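Local coordinates for phosphoglycerate kinase (Coxiella burnetii, PDB 4NG4), which catalyses the reversible transfer of a phosphate group between ATP and 3-phosphoglycerate, a substrate-level phosphorylation step of glycolysis, at residues 104-109 / 141-146; 147-152 / 160-165; 46-51 / 89-94; 121-124 / 128-131; 206-211 / 321-326. All coordinates share one frame; numbering follows the deposited sequence.

Contact 1: residues 104-109 / 141-146; sequences NDWLKG and AELCDI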
# COMPACT_ATOMS: atom_id res chain seq x y z
N ASN A 104 27.54 -13.35 -0.19
CA ASN A 104 28.00 -11.97 -0.18
C ASN A 104 28.52 -11.46 -1.52
O ASN A 104 28.20 -10.33 -1.92
CB ASN A 104 29.10 -11.83 0.86
CG ASN A 104 29.28 -10.42 1.28
OD1 ASN A 104 29.82 -9.60 0.52
ND2 ASN A 104 28.82 -10.10 2.48
N ASP A 105 29.35 -12.27 -2.18
CA ASP A 105 29.92 -11.92 -3.49
C ASP A 105 29.07 -12.55 -4.60
O ASP A 105 29.59 -13.17 -5.54
CB ASP A 105 31.40 -12.36 -3.58
CG ASP A 105 31.62 -13.83 -3.19
OD1 ASP A 105 30.63 -14.55 -2.95
OD2 ASP A 105 32.79 -14.26 -3.10
N TRP A 106 27.76 -12.39 -4.51
CA TRP A 106 26.85 -13.17 -5.35
C TRP A 106 26.83 -12.80 -6.84
O TRP A 106 26.36 -13.60 -7.65
CB TRP A 106 25.42 -13.15 -4.78
CG TRP A 106 24.76 -11.79 -4.66
CD1 TRP A 106 24.79 -10.96 -3.58
CD2 TRP A 106 23.96 -11.14 -5.64
NE1 TRP A 106 24.05 -9.83 -3.83
CE2 TRP A 106 23.53 -9.92 -5.10
CE3 TRP A 106 23.57 -11.47 -6.94
CZ2 TRP A 106 22.75 -9.01 -5.81
CZ3 TRP A 106 22.77 -10.58 -7.65
CH2 TRP A 106 22.38 -9.36 -7.09
N LEU A 107 27.34 -11.62 -7.19
CA LEU A 107 27.27 -11.12 -8.57
C LEU A 107 28.16 -11.88 -9.52
O LEU A 107 27.84 -11.98 -10.71
CB LEU A 107 27.65 -9.65 -8.65
CG LEU A 107 26.72 -8.68 -7.94
CD1 LEU A 107 27.28 -8.32 -6.55
CD2 LEU A 107 26.56 -7.44 -8.80
N LYS A 108 29.28 -12.39 -9.00
CA LYS A 108 30.23 -13.19 -9.79
C LYS A 108 29.78 -14.65 -9.94
O LYS A 108 30.45 -15.43 -10.62
CB LYS A 108 31.64 -13.14 -9.20
CG LYS A 108 32.55 -12.06 -9.80
CD LYS A 108 34.00 -12.54 -9.94
CE LYS A 108 34.19 -13.52 -11.11
NZ LYS A 108 35.59 -14.05 -11.21
N GLY A 109 28.66 -15.01 -9.31
CA GLY A 109 28.07 -16.35 -9.49
C GLY A 109 27.94 -17.10 -8.18
O GLY A 109 28.65 -16.79 -7.22
N ALA A 141 20.82 -10.61 -14.52
CA ALA A 141 20.08 -11.47 -15.45
C ALA A 141 20.91 -12.66 -15.92
O ALA A 141 20.37 -13.72 -16.26
CB ALA A 141 19.61 -10.67 -16.64
N GLU A 142 22.23 -12.46 -15.96
CA GLU A 142 23.20 -13.51 -16.25
C GLU A 142 23.11 -14.65 -15.24
O GLU A 142 23.17 -15.83 -15.60
CB GLU A 142 24.62 -12.91 -16.22
CG GLU A 142 25.62 -13.51 -17.18
CD GLU A 142 25.32 -13.20 -18.64
OE1 GLU A 142 24.37 -12.44 -18.92
OE2 GLU A 142 26.03 -13.73 -19.52
N LEU A 143 22.92 -14.29 -13.96
CA LEU A 143 22.98 -15.24 -12.84
C LEU A 143 21.78 -16.19 -12.70
O LEU A 143 21.80 -17.06 -11.82
CB LEU A 143 23.16 -14.46 -11.51
CG LEU A 143 24.40 -13.57 -11.36
CD1 LEU A 143 24.19 -12.58 -10.22
CD2 LEU A 143 25.66 -14.40 -11.12
N CYS A 144 20.76 -16.06 -13.54
CA CYS A 144 19.57 -16.90 -13.38
C CYS A 144 18.88 -17.29 -14.69
O CYS A 144 18.97 -16.59 -15.70
CB CYS A 144 18.56 -16.19 -12.47
SG CYS A 144 17.54 -15.02 -13.36
N ASP A 145 18.19 -18.43 -14.64
CA ASP A 145 17.32 -18.87 -15.73
C ASP A 145 16.00 -18.10 -15.68
O ASP A 145 15.54 -17.59 -16.70
CB ASP A 145 17.02 -20.36 -15.62
CG ASP A 145 18.25 -21.22 -15.78
OD1 ASP A 145 18.82 -21.21 -16.89
OD2 ASP A 145 18.62 -21.91 -14.81
N ILE A 146 15.40 -18.05 -14.49
CA ILE A 146 14.11 -17.39 -14.28
C ILE A 146 14.19 -16.34 -13.18
O ILE A 146 14.82 -16.56 -12.14
CB ILE A 146 13.01 -18.41 -13.90
CG1 ILE A 146 12.87 -19.50 -14.96
CG2 ILE A 146 11.67 -17.69 -13.71
CD1 ILE A 146 11.96 -20.61 -14.53

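Contact 2: residues 147-152 / 160-165; sequences FVMDAF and ASTAGV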
# COMPACT_ATOMS: atom_id res chain seq x y z
N PHE A 147 13.54 -15.20 -13.42
CA PHE A 147 13.39 -14.15 -12.41
C PHE A 147 11.94 -14.07 -11.97
O PHE A 147 11.04 -14.00 -12.81
CB PHE A 147 13.83 -12.80 -12.95
CG PHE A 147 13.64 -11.66 -11.98
CD1 PHE A 147 14.27 -11.69 -10.74
CD2 PHE A 147 12.83 -10.58 -12.29
CE1 PHE A 147 14.12 -10.66 -9.84
CE2 PHE A 147 12.66 -9.54 -11.39
CZ PHE A 147 13.31 -9.58 -10.16
N VAL A 148 11.72 -14.06 -10.66
CA VAL A 148 10.38 -13.97 -10.08
C VAL A 148 10.26 -12.69 -9.25
O VAL A 148 10.84 -12.60 -8.16
CB VAL A 148 10.08 -15.18 -9.20
CG1 VAL A 148 8.65 -15.15 -8.72
CG2 VAL A 148 10.33 -16.45 -9.96
N MET A 149 9.55 -11.69 -9.78
CA MET A 149 9.25 -10.47 -9.03
C MET A 149 8.09 -10.75 -8.11
O MET A 149 6.94 -10.77 -8.53
CB MET A 149 8.91 -9.30 -9.96
CG MET A 149 8.58 -7.97 -9.24
SD MET A 149 9.71 -7.58 -7.89
CE MET A 149 9.53 -5.80 -7.77
N ASP A 150 8.41 -10.94 -6.83
CA ASP A 150 7.42 -11.24 -5.81
C ASP A 150 7.42 -10.13 -4.75
O ASP A 150 7.22 -10.42 -3.57
CB ASP A 150 7.77 -12.59 -5.18
CG ASP A 150 6.66 -13.16 -4.33
OD1 ASP A 150 5.48 -13.13 -4.76
OD2 ASP A 150 6.98 -13.67 -3.23
N ALA A 151 7.62 -8.88 -5.17
CA ALA A 151 7.81 -7.75 -4.23
C ALA A 151 7.01 -6.47 -4.58
O ALA A 151 7.58 -5.42 -4.92
CB ALA A 151 9.30 -7.43 -4.14
N PHE A 152 5.68 -6.55 -4.46
CA PHE A 152 4.80 -5.42 -4.81
C PHE A 152 5.12 -4.12 -4.05
O PHE A 152 4.99 -3.03 -4.61
CB PHE A 152 3.32 -5.79 -4.58
CG PHE A 152 2.34 -4.73 -5.03
CD1 PHE A 152 1.89 -4.69 -6.35
CD2 PHE A 152 1.88 -3.77 -4.15
CE1 PHE A 152 1.00 -3.71 -6.77
CE2 PHE A 152 0.99 -2.80 -4.57
CZ PHE A 152 0.55 -2.77 -5.88
N ALA A 160 17.44 -1.72 -10.43
CA ALA A 160 18.05 -2.90 -11.05
C ALA A 160 17.40 -4.22 -10.61
O ALA A 160 17.15 -5.11 -11.40
CB ALA A 160 19.55 -2.91 -10.75
N SER A 161 17.12 -4.31 -9.31
CA SER A 161 16.59 -5.52 -8.70
C SER A 161 15.06 -5.68 -8.79
O SER A 161 14.54 -6.76 -8.50
CB SER A 161 17.04 -5.58 -7.22
OG SER A 161 16.37 -4.65 -6.39
N THR A 162 14.36 -4.60 -9.19
CA THR A 162 12.89 -4.61 -9.36
C THR A 162 12.40 -4.44 -10.80
O THR A 162 11.26 -4.79 -11.11
CB THR A 162 12.23 -3.47 -8.58
OG1 THR A 162 12.59 -2.22 -9.19
CG2 THR A 162 12.65 -3.48 -7.12
N ALA A 163 13.25 -3.89 -11.65
CA ALA A 163 12.86 -3.50 -12.99
C ALA A 163 13.88 -3.93 -14.05
O ALA A 163 13.55 -4.65 -14.99
CB ALA A 163 12.67 -2.00 -13.03
N GLY A 164 15.12 -3.47 -13.90
CA GLY A 164 16.18 -3.74 -14.87
C GLY A 164 16.43 -5.21 -15.10
O GLY A 164 16.49 -5.66 -16.25
N VAL A 165 16.56 -5.97 -14.01
CA VAL A 165 16.84 -7.40 -14.12
C VAL A 165 15.75 -8.11 -14.92
O VAL A 165 16.07 -8.94 -15.79
CB VAL A 165 17.02 -8.08 -12.74
CG1 VAL A 165 15.81 -7.91 -11.85
CG2 VAL A 165 17.33 -9.55 -12.92

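Contact 3: residues 46-51 / 89-94; sequences ERIVRA and ARLLSK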
# COMPACT_ATOMS: atom_id res chain seq x y z
N GLU A 46 6.84 -10.17 10.11
CA GLU A 46 5.64 -10.46 9.33
C GLU A 46 5.96 -10.62 7.84
O GLU A 46 5.28 -11.39 7.14
CB GLU A 46 4.58 -9.37 9.58
CG GLU A 46 3.29 -9.46 8.74
CD GLU A 46 2.41 -10.67 9.03
OE1 GLU A 46 2.92 -11.69 9.54
OE2 GLU A 46 1.20 -10.60 8.73
N ARG A 47 7.01 -9.94 7.37
CA ARG A 47 7.37 -9.96 5.96
C ARG A 47 8.02 -11.26 5.58
O ARG A 47 7.80 -11.77 4.48
CB ARG A 47 8.31 -8.81 5.61
CG ARG A 47 7.89 -7.51 6.22
CD ARG A 47 8.47 -6.29 5.54
NE ARG A 47 8.07 -5.09 6.28
CZ ARG A 47 8.24 -3.84 5.87
NH1 ARG A 47 8.81 -3.58 4.70
NH2 ARG A 47 7.83 -2.84 6.64
N ILE A 48 8.83 -11.81 6.48
CA ILE A 48 9.41 -13.13 6.25
C ILE A 48 8.29 -14.17 6.22
O ILE A 48 8.22 -14.99 5.30
CB ILE A 48 10.44 -13.52 7.33
CG1 ILE A 48 11.58 -12.48 7.40
CG2 ILE A 48 11.01 -14.91 7.04
CD1 ILE A 48 12.13 -12.31 8.81
N VAL A 49 7.42 -14.13 7.23
CA VAL A 49 6.28 -15.06 7.34
C VAL A 49 5.41 -15.01 6.07
O VAL A 49 4.92 -16.04 5.61
CB VAL A 49 5.41 -14.77 8.62
CG1 VAL A 49 4.11 -15.58 8.59
CG2 VAL A 49 6.18 -15.08 9.90
N ARG A 50 5.25 -13.81 5.52
CA ARG A 50 4.47 -13.60 4.29
C ARG A 50 5.21 -14.17 3.07
O ARG A 50 4.63 -14.85 2.24
CB ARG A 50 4.18 -12.11 4.11
CG ARG A 50 2.69 -11.72 3.95
CD ARG A 50 2.34 -10.43 4.73
NE ARG A 50 3.46 -9.47 4.75
CZ ARG A 50 3.49 -8.35 5.46
NH1 ARG A 50 2.45 -7.98 6.21
NH2 ARG A 50 4.58 -7.57 5.41
N ALA A 51 6.51 -13.91 2.98
CA ALA A 51 7.32 -14.36 1.84
C ALA A 51 7.61 -15.87 1.85
O ALA A 51 7.97 -16.43 0.81
CB ALA A 51 8.62 -13.57 1.78
N ALA A 89 18.81 -14.17 7.36
CA ALA A 89 19.32 -15.47 6.88
C ALA A 89 19.28 -16.55 7.96
O ALA A 89 19.06 -17.74 7.67
CB ALA A 89 20.74 -15.30 6.37
N ARG A 90 19.49 -16.15 9.21
CA ARG A 90 19.34 -17.07 10.32
C ARG A 90 17.86 -17.36 10.53
O ARG A 90 17.47 -18.51 10.73
CB ARG A 90 19.96 -16.47 11.60
CG ARG A 90 21.49 -16.46 11.58
CD ARG A 90 22.08 -15.82 12.84
NE ARG A 90 21.92 -14.37 12.84
CZ ARG A 90 22.31 -13.57 13.83
NH1 ARG A 90 22.88 -14.06 14.93
NH2 ARG A 90 22.12 -12.25 13.73
N LEU A 91 17.04 -16.32 10.47
CA LEU A 91 15.61 -16.45 10.72
C LEU A 91 14.87 -17.20 9.61
O LEU A 91 13.81 -17.77 9.85
CB LEU A 91 15.01 -15.06 10.97
CG LEU A 91 13.66 -14.95 11.71
CD1 LEU A 91 12.50 -15.02 10.75
CD2 LEU A 91 13.53 -16.00 12.81
N LEU A 92 15.44 -17.21 8.40
CA LEU A 92 14.91 -18.00 7.27
C LEU A 92 15.20 -19.49 7.42
O LEU A 92 14.33 -20.33 7.16
CB LEU A 92 15.52 -17.54 5.94
CG LEU A 92 14.77 -16.49 5.13
CD1 LEU A 92 15.68 -15.97 4.02
CD2 LEU A 92 13.51 -17.08 4.55
N SER A 93 16.43 -19.82 7.80
CA SER A 93 16.84 -21.22 7.98
C SER A 93 15.99 -21.86 9.07
O SER A 93 15.49 -22.97 8.89
CB SER A 93 18.33 -21.30 8.35
OG SER A 93 19.12 -20.56 7.43
N LYS A 94 15.82 -21.14 10.18
CA LYS A 94 14.97 -21.59 11.29
C LYS A 94 13.60 -22.02 10.77
O LYS A 94 13.04 -23.02 11.24
CB LYS A 94 14.83 -20.47 12.34
CG LYS A 94 14.58 -20.94 13.77
CD LYS A 94 15.09 -19.93 14.79
CE LYS A 94 14.82 -20.36 16.24
NZ LYS A 94 15.60 -21.57 16.65

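Contact 4: residues 121-124 / 128-131; sequences ENVR and GENE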
# COMPACT_ATOMS: atom_id res chain seq x y z
N GLU A 121 23.12 -10.97 -0.33
CA GLU A 121 23.26 -9.84 0.56
C GLU A 121 22.53 -8.61 -0.01
O GLU A 121 22.46 -8.43 -1.22
CB GLU A 121 24.74 -9.54 0.79
CG GLU A 121 25.05 -8.39 1.73
CD GLU A 121 24.32 -8.48 3.06
OE1 GLU A 121 23.07 -8.35 3.08
OE2 GLU A 121 25.00 -8.65 4.10
N ASN A 122 21.94 -7.80 0.89
CA ASN A 122 21.27 -6.53 0.57
C ASN A 122 21.62 -5.99 -0.84
O ASN A 122 22.76 -5.65 -1.13
CB ASN A 122 21.63 -5.50 1.65
CG ASN A 122 20.74 -4.29 1.64
OD1 ASN A 122 19.95 -4.06 0.71
ND2 ASN A 122 20.86 -3.48 2.69
N VAL A 123 20.62 -5.92 -1.70
CA VAL A 123 20.82 -5.51 -3.09
C VAL A 123 21.16 -4.05 -3.22
O VAL A 123 21.67 -3.63 -4.25
CB VAL A 123 19.55 -5.70 -3.91
CG1 VAL A 123 19.27 -7.17 -4.10
CG2 VAL A 123 18.38 -4.98 -3.26
N ARG A 124 20.81 -3.28 -2.20
CA ARG A 124 21.08 -1.84 -2.18
C ARG A 124 22.53 -1.47 -1.84
O ARG A 124 22.87 -0.29 -1.81
CB ARG A 124 20.12 -1.17 -1.21
CG ARG A 124 18.69 -1.22 -1.67
CD ARG A 124 17.81 -0.28 -0.87
NE ARG A 124 16.47 -0.24 -1.41
CZ ARG A 124 15.42 0.30 -0.80
NH1 ARG A 124 15.53 0.87 0.40
NH2 ARG A 124 14.25 0.27 -1.40
N GLY A 128 24.71 1.15 -8.27
CA GLY A 128 23.82 1.18 -9.44
C GLY A 128 22.39 0.66 -9.28
O GLY A 128 21.59 0.75 -10.21
N GLU A 129 22.06 0.13 -8.10
CA GLU A 129 20.71 -0.35 -7.84
C GLU A 129 19.67 0.76 -7.99
O GLU A 129 18.70 0.62 -8.75
CB GLU A 129 20.61 -0.94 -6.42
CG GLU A 129 19.19 -1.14 -5.88
CD GLU A 129 18.46 -2.33 -6.49
OE1 GLU A 129 17.74 -3.02 -5.74
OE2 GLU A 129 18.62 -2.60 -7.71
N ASN A 130 19.89 1.85 -7.28
CA ASN A 130 18.93 2.96 -7.30
C ASN A 130 18.72 3.67 -8.68
O ASN A 130 17.64 4.21 -8.93
CB ASN A 130 19.29 3.97 -6.22
CG ASN A 130 18.52 5.21 -6.36
OD1 ASN A 130 17.33 5.24 -6.02
ND2 ASN A 130 19.14 6.25 -6.91
N GLU A 131 19.72 3.65 -9.55
CA GLU A 131 19.59 4.23 -10.89
C GLU A 131 19.08 3.23 -11.94
O GLU A 131 18.94 3.58 -13.12
CB GLU A 131 20.94 4.74 -11.39
CG GLU A 131 21.45 6.03 -10.79
CD GLU A 131 22.89 6.32 -11.24
OE1 GLU A 131 23.36 5.64 -12.21
OE2 GLU A 131 23.55 7.20 -10.63

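Contact 5: residues 206-211 / 321-326; sequences STKIHL and VWNGPI. With ADP (adenosine-5'-diphosphate), chain E.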
# COMPACT_ATOMS: atom_id res chain seq x y z
N SER A 206 -3.67 17.42 -1.63
CA SER A 206 -2.55 17.48 -2.56
C SER A 206 -1.75 16.19 -2.66
O SER A 206 -1.02 16.00 -3.60
CB SER A 206 -1.60 18.59 -2.13
OG SER A 206 -1.06 18.32 -0.85
N THR A 207 -1.88 15.31 -1.67
CA THR A 207 -1.19 14.04 -1.72
C THR A 207 -2.10 12.93 -2.21
O THR A 207 -1.63 11.81 -2.42
CB THR A 207 -0.72 13.63 -0.34
OG1 THR A 207 -1.81 13.75 0.56
CG2 THR A 207 0.39 14.53 0.14
N LYS A 208 -3.39 13.23 -2.40
CA LYS A 208 -4.36 12.21 -2.79
C LYS A 208 -5.29 12.56 -3.96
O LYS A 208 -6.23 11.82 -4.27
CB LYS A 208 -5.15 11.79 -1.54
CG LYS A 208 -4.23 11.18 -0.49
CD LYS A 208 -4.91 10.21 0.44
CE LYS A 208 -3.83 9.38 1.15
NZ LYS A 208 -4.36 8.52 2.25
N ILE A 209 -4.98 13.67 -4.63
CA ILE A 209 -5.80 14.17 -5.72
C ILE A 209 -5.75 13.25 -6.93
O ILE A 209 -6.74 13.10 -7.65
CB ILE A 209 -5.33 15.57 -6.13
CG1 ILE A 209 -6.41 16.28 -6.97
CG2 ILE A 209 -4.00 15.51 -6.88
CD1 ILE A 209 -7.68 16.55 -6.21
N HIS A 210 -4.60 12.63 -7.16
CA HIS A 210 -4.45 11.79 -8.34
C HIS A 210 -5.20 10.48 -8.10
O HIS A 210 -5.70 9.86 -9.03
CB HIS A 210 -2.96 11.58 -8.68
CG HIS A 210 -2.72 10.87 -9.97
ND1 HIS A 210 -1.50 10.30 -10.27
CD2 HIS A 210 -3.52 10.62 -11.03
CE1 HIS A 210 -1.55 9.74 -11.47
NE2 HIS A 210 -2.77 9.91 -11.95
N LEU A 211 -5.31 10.08 -6.84
CA LEU A 211 -6.09 8.91 -6.46
C LEU A 211 -7.57 9.15 -6.63
O LEU A 211 -8.30 8.32 -7.14
CB LEU A 211 -5.80 8.52 -5.01
CG LEU A 211 -6.55 7.32 -4.42
CD1 LEU A 211 -6.62 6.12 -5.38
CD2 LEU A 211 -5.88 6.89 -3.13
N VAL A 321 -13.22 0.36 -1.03
CA VAL A 321 -11.78 0.66 -1.05
C VAL A 321 -11.55 1.83 -0.09
O VAL A 321 -12.08 2.89 -0.30
CB VAL A 321 -11.29 1.03 -2.48
CG1 VAL A 321 -9.80 1.28 -2.49
CG2 VAL A 321 -11.60 -0.08 -3.46
N TRP A 322 -10.77 1.63 0.97
CA TRP A 322 -10.65 2.65 2.01
C TRP A 322 -9.20 2.95 2.41
O TRP A 322 -8.48 2.07 2.86
CB TRP A 322 -11.47 2.24 3.22
CG TRP A 322 -11.21 3.02 4.45
CD1 TRP A 322 -10.91 4.35 4.54
CD2 TRP A 322 -11.24 2.53 5.79
NE1 TRP A 322 -10.73 4.71 5.86
CE2 TRP A 322 -10.94 3.61 6.64
CE3 TRP A 322 -11.47 1.28 6.35
CZ2 TRP A 322 -10.87 3.47 8.02
CZ3 TRP A 322 -11.40 1.15 7.73
CH2 TRP A 322 -11.09 2.23 8.54
N ASN A 323 -8.81 4.21 2.23
CA ASN A 323 -7.48 4.70 2.50
C ASN A 323 -7.55 6.02 3.25
O ASN A 323 -7.76 7.06 2.64
CB ASN A 323 -6.73 4.93 1.20
CG ASN A 323 -5.44 5.72 1.39
OD1 ASN A 323 -5.14 6.63 0.62
ND2 ASN A 323 -4.69 5.39 2.44
N GLY A 324 -7.37 5.97 4.56
CA GLY A 324 -7.26 7.18 5.36
C GLY A 324 -8.35 7.32 6.41
O GLY A 324 -9.55 7.23 6.10
N PRO A 325 -7.95 7.56 7.67
CA PRO A 325 -8.94 7.78 8.73
C PRO A 325 -9.65 9.13 8.55
O PRO A 325 -9.05 10.09 8.05
CB PRO A 325 -8.10 7.78 9.99
CG PRO A 325 -6.77 8.33 9.55
CD PRO A 325 -6.59 7.91 8.11
N ILE A 326 -10.92 9.18 8.95
CA ILE A 326 -11.80 10.32 8.68
C ILE A 326 -11.97 11.26 9.88
O ILE A 326 -12.74 12.22 9.83
CB ILE A 326 -13.18 9.87 8.15
CG1 ILE A 326 -13.87 8.94 9.14
CG2 ILE A 326 -13.03 9.18 6.79
CD1 ILE A 326 -14.93 9.60 9.95
PB ADP E . -3.12 6.94 5.64
O1B ADP E . -3.95 6.01 6.49
O2B ADP E . -1.67 7.02 6.07
O3B ADP E . -3.33 6.78 4.15
PA ADP E . -3.17 9.81 5.48
O1A ADP E . -1.67 9.70 5.34
O2A ADP E . -3.95 10.28 4.28
O3A ADP E . -3.78 8.39 5.96
O5' ADP E . -3.43 10.82 6.73
C5' ADP E . -4.03 10.40 7.95
C4' ADP E . -3.51 11.22 9.12
O4' ADP E . -4.04 12.54 9.05
C3' ADP E . -3.90 10.62 10.47
O3' ADP E . -2.74 10.30 11.26
C2' ADP E . -4.80 11.66 11.13
O2' ADP E . -4.48 11.89 12.51
C1' ADP E . -4.61 12.94 10.31
N9 ADP E . -5.91 13.68 10.15
C8 ADP E . -7.04 13.22 9.56
N7 ADP E . -8.02 14.16 9.61
C5 ADP E . -7.52 15.25 10.24
C6 ADP E . -8.01 16.60 10.62
N6 ADP E . -9.28 17.00 10.34
N1 ADP E . -7.14 17.42 11.26
C2 ADP E . -5.87 17.07 11.56
N3 ADP E . -5.36 15.87 11.24
C4 ADP E . -6.12 14.93 10.59

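Contact 1: residues 104-109 / 141-146
Leu143 reaches across to the 3-10 turn 106-108 and to Gly109 just after it with both methyls, each taking a different part. Leu143 CD1 meets the six-membered half of the Trp106 indole at its edge, near the ring plane, 3.5 Å from Trp106 CE3, and it also sits against the Trp106 carbonyl. Leu143 CD2 takes the other flank, 3.3 Å from Leu107 O and 3.5 Å from Gly109 CA, so much of what Leu143 packs on is backbone. The Trp106 and Leu143 side chains cross at about a right angle. Chi1 of Trp106 (61°) sets the indole between the backbone N and the carbonyl carbon and turns its benzo edge to Leu143; NE1, on the five-membered ring, makes a weak hydrogen bond to Glu121 O. The turn itself is closed by Gly109 N donating to Trp106 O at 3.2 Å. This is peripheral packing in a parallel alpha/beta domain: the loop between strands 102-103 and 117-120 meets the exit of helix 134-142, just before the chain enters strand 146-149. Further out, Leu107 leans on Leu136 and Arg139 of that helix, while Trp106 also packs on Met140 and on Met28 of strand 26-31.

Contact 2: residues 147-152 / 160-165
Strand 147-149 and helix segment 160-165 run past each other with their axes 9.3 Å apart at closest, their N-to-C directions 121° apart. Segment 160-165 holds a wider, pi-type turn, Val165 N donating to Ala160 O at 2.8 Å. Phe147 and Val165 carry much of the contact. CG1 of Val165 lies over one face of the Phe147 ring, 3.7 Å from its centroid and 21° off the normal, a CH-pi contact displaced toward CZ. On the ring's opposite face lies the backbone N of Met149. Phe147 CG stands opposite the backbone N (chi1 178°), which carries the ring out to the helix, where CZ also comes within 3.5 Å of Ser161 O. Two residues on, on the same side of the strand, Met149 bends at chi2 and runs alongside Thr162, its CE 3.7 Å from Thr162 CB. The Thr162 hydroxyl is hydrogen-bonded to Arg157 O and Gln159 N, just before it in the chain, and Ser161 OG to Arg30 NE. Strand and helix are the first two elements of the beta-alpha-beta unit completed by strand 171-174; Met149 also meets Leu178 of helix 176-190 and Leu397 of helix 392-401.

Contact 3: residues 46-51 / 89-94
Ile48 pushes both its CD1 and its CG2 methyls at helix 86-94, where they overlap chiefly CD1 of Leu91. The closest pair is Ile48 CD1 with Leu91 CD1, 3.4 Å apart; Ile48 CG2 is 4.0 Å from that same Leu91 CD1 and 4.1 Å from Leu92 CD2. One branched side chain thus faces two successive leucines of the other helix, lying aslant to each. With CG trans to the backbone N (chi1 -159°), Leu91 is carried toward helix 46-60 and presents CD1, whereas Leu92 starts off along the flank of its helix and brings only CD2 near. The contact is entirely aliphatic, and two polar pairs run along the helices themselves. Ser93 OG donates to Ala89 O one turn back at 2.8 Å, almost in line with the carbonyl. Arg50 NH1 and Glu46 OE2 form a long salt bridge at 3.8 Å, a pairing of charge alone. Arg47, a predicted substrate-binding residue, belongs to the same turn of helix as Ile48, but its guanidinium heads away toward Asp32, to which NH1 makes a weak, long ion pair. Helix 46-60 is the crossover between the adjacent parallel strands 26-31 and 64-69, and helix 86-94 follows the second of these; Ile48 also touches Val35, Ala51 touches Leu33, and Ala89 and Leu92 touch Leu119 of strand 117-120.

Contact 4: residues 121-124 / 128-131
The backbone N-H of Arg124 goes to Asn122 OD1 at 3.1 Å, with an angle of 156° at the hydrogen. The bond closes an Asx turn just after strand 117-120, at the C-terminal end of the parallel sheet where kinases of this family hold 3-phosphoglycerate. The N-H arrives well above the carbonyl plane of the asparagine side chain. Asn122 ND2 fixes the other end of that group, donating to Leu71 O and Phe83 O, so the turn is pinned to the loop between strand 64-69 and helix 86-94. Arg124 is predicted to bind substrate, as are His70, against which it packs, and Gly72, whose carbonyl accepts from its NH1. Across the contact, Arg124 CG packs 4.2 Å from Glu129 CG. The guanidinium stays clear of the carboxylate: Arg124 NE is 5.3 Å from Glu129 OE1, a separation at which the opposite charges may still attract weakly, without contact. Glu129 instead turns its acid to the start of helix 160-168, where OE2 accepts the backbone N-H of Ser161, while Gly128 N and Asn130 N on either side of it are taken by the two carboxylate oxygens of Glu76. Glu129 bends at chi2 (75°) and crosses Val123 obliquely: the Val123 carbonyl O lies 3.6 Å from Glu129 CB, and the Val123 CG2 methyl lies 3.2 Å from Glu129 OE1.

Contact 5: residues 206-211 / 321-326
This is a ligand-bridged polar contact in the nucleotide-binding domain, joining the start of helix 209-216 to the C-terminal end of strand 319-323 around the phosphates of ADP. Lys208, at the N-cap position of the helix, runs out extended beyond CG and meets Asn323 coming from the opposite direction. Lys208 NZ donates to Asn323 OD1 at 2.6 Å, standing above the carbonyl plane, 44° out of it. Lys208 NZ also donates to ADP O2A at 2.7 Å and ADP O3B at 2.8 Å, so it bridges both phosphates, and it has a further partner in Gly201 O. Asn323 uses its two ends differently: OD1 faces the lysine, while ND2 gives a weak hydrogen bond to ADP O3B at 2.6 Å, bent to 129°, and a second hydrogen bond, to Gly355 O. The lysine probably offsets part of the diphosphate's negative charge; the asparagine adds an N-H donor. The CD2 methyl of Leu211 packs 3.8 Å from Asn323 OD1. Past the strand, Pro325 CD lies 3.6 Å from ADP C5'. Strand 319-323 runs between strands 196-202 and 351-354 of the parallel sheet; helix 380-387 packs on Leu211 and Asn323, and Thr359 of helix 357-365 lies against Asn323 and Pro325.

In the fold
From the N terminus, contact 3 comes first, closing the loop that runs from helix 46-60 through strand 64-69 to helix 86-94. Contact 1 then opens at 104-109 and closes at 141-146; within that span lies contact 4, which closes a short loop between strand 117-120 and helix 134-142, and the two meet where Trp106 touches Glu121 and Val123. Contact 2 follows at once, closing strand 146-149 onto helix 160-168, and it joins contact 4 through Glu129 and Ala160. No pair of contacts crosses. These four belong to the six-stranded, substrate-side domain; contact 5, bridging over a hundred residues, joins helix 209-216 to strand 319-323 in the five-stranded nucleotide domain, its centre about 27 Å from that of contact 2.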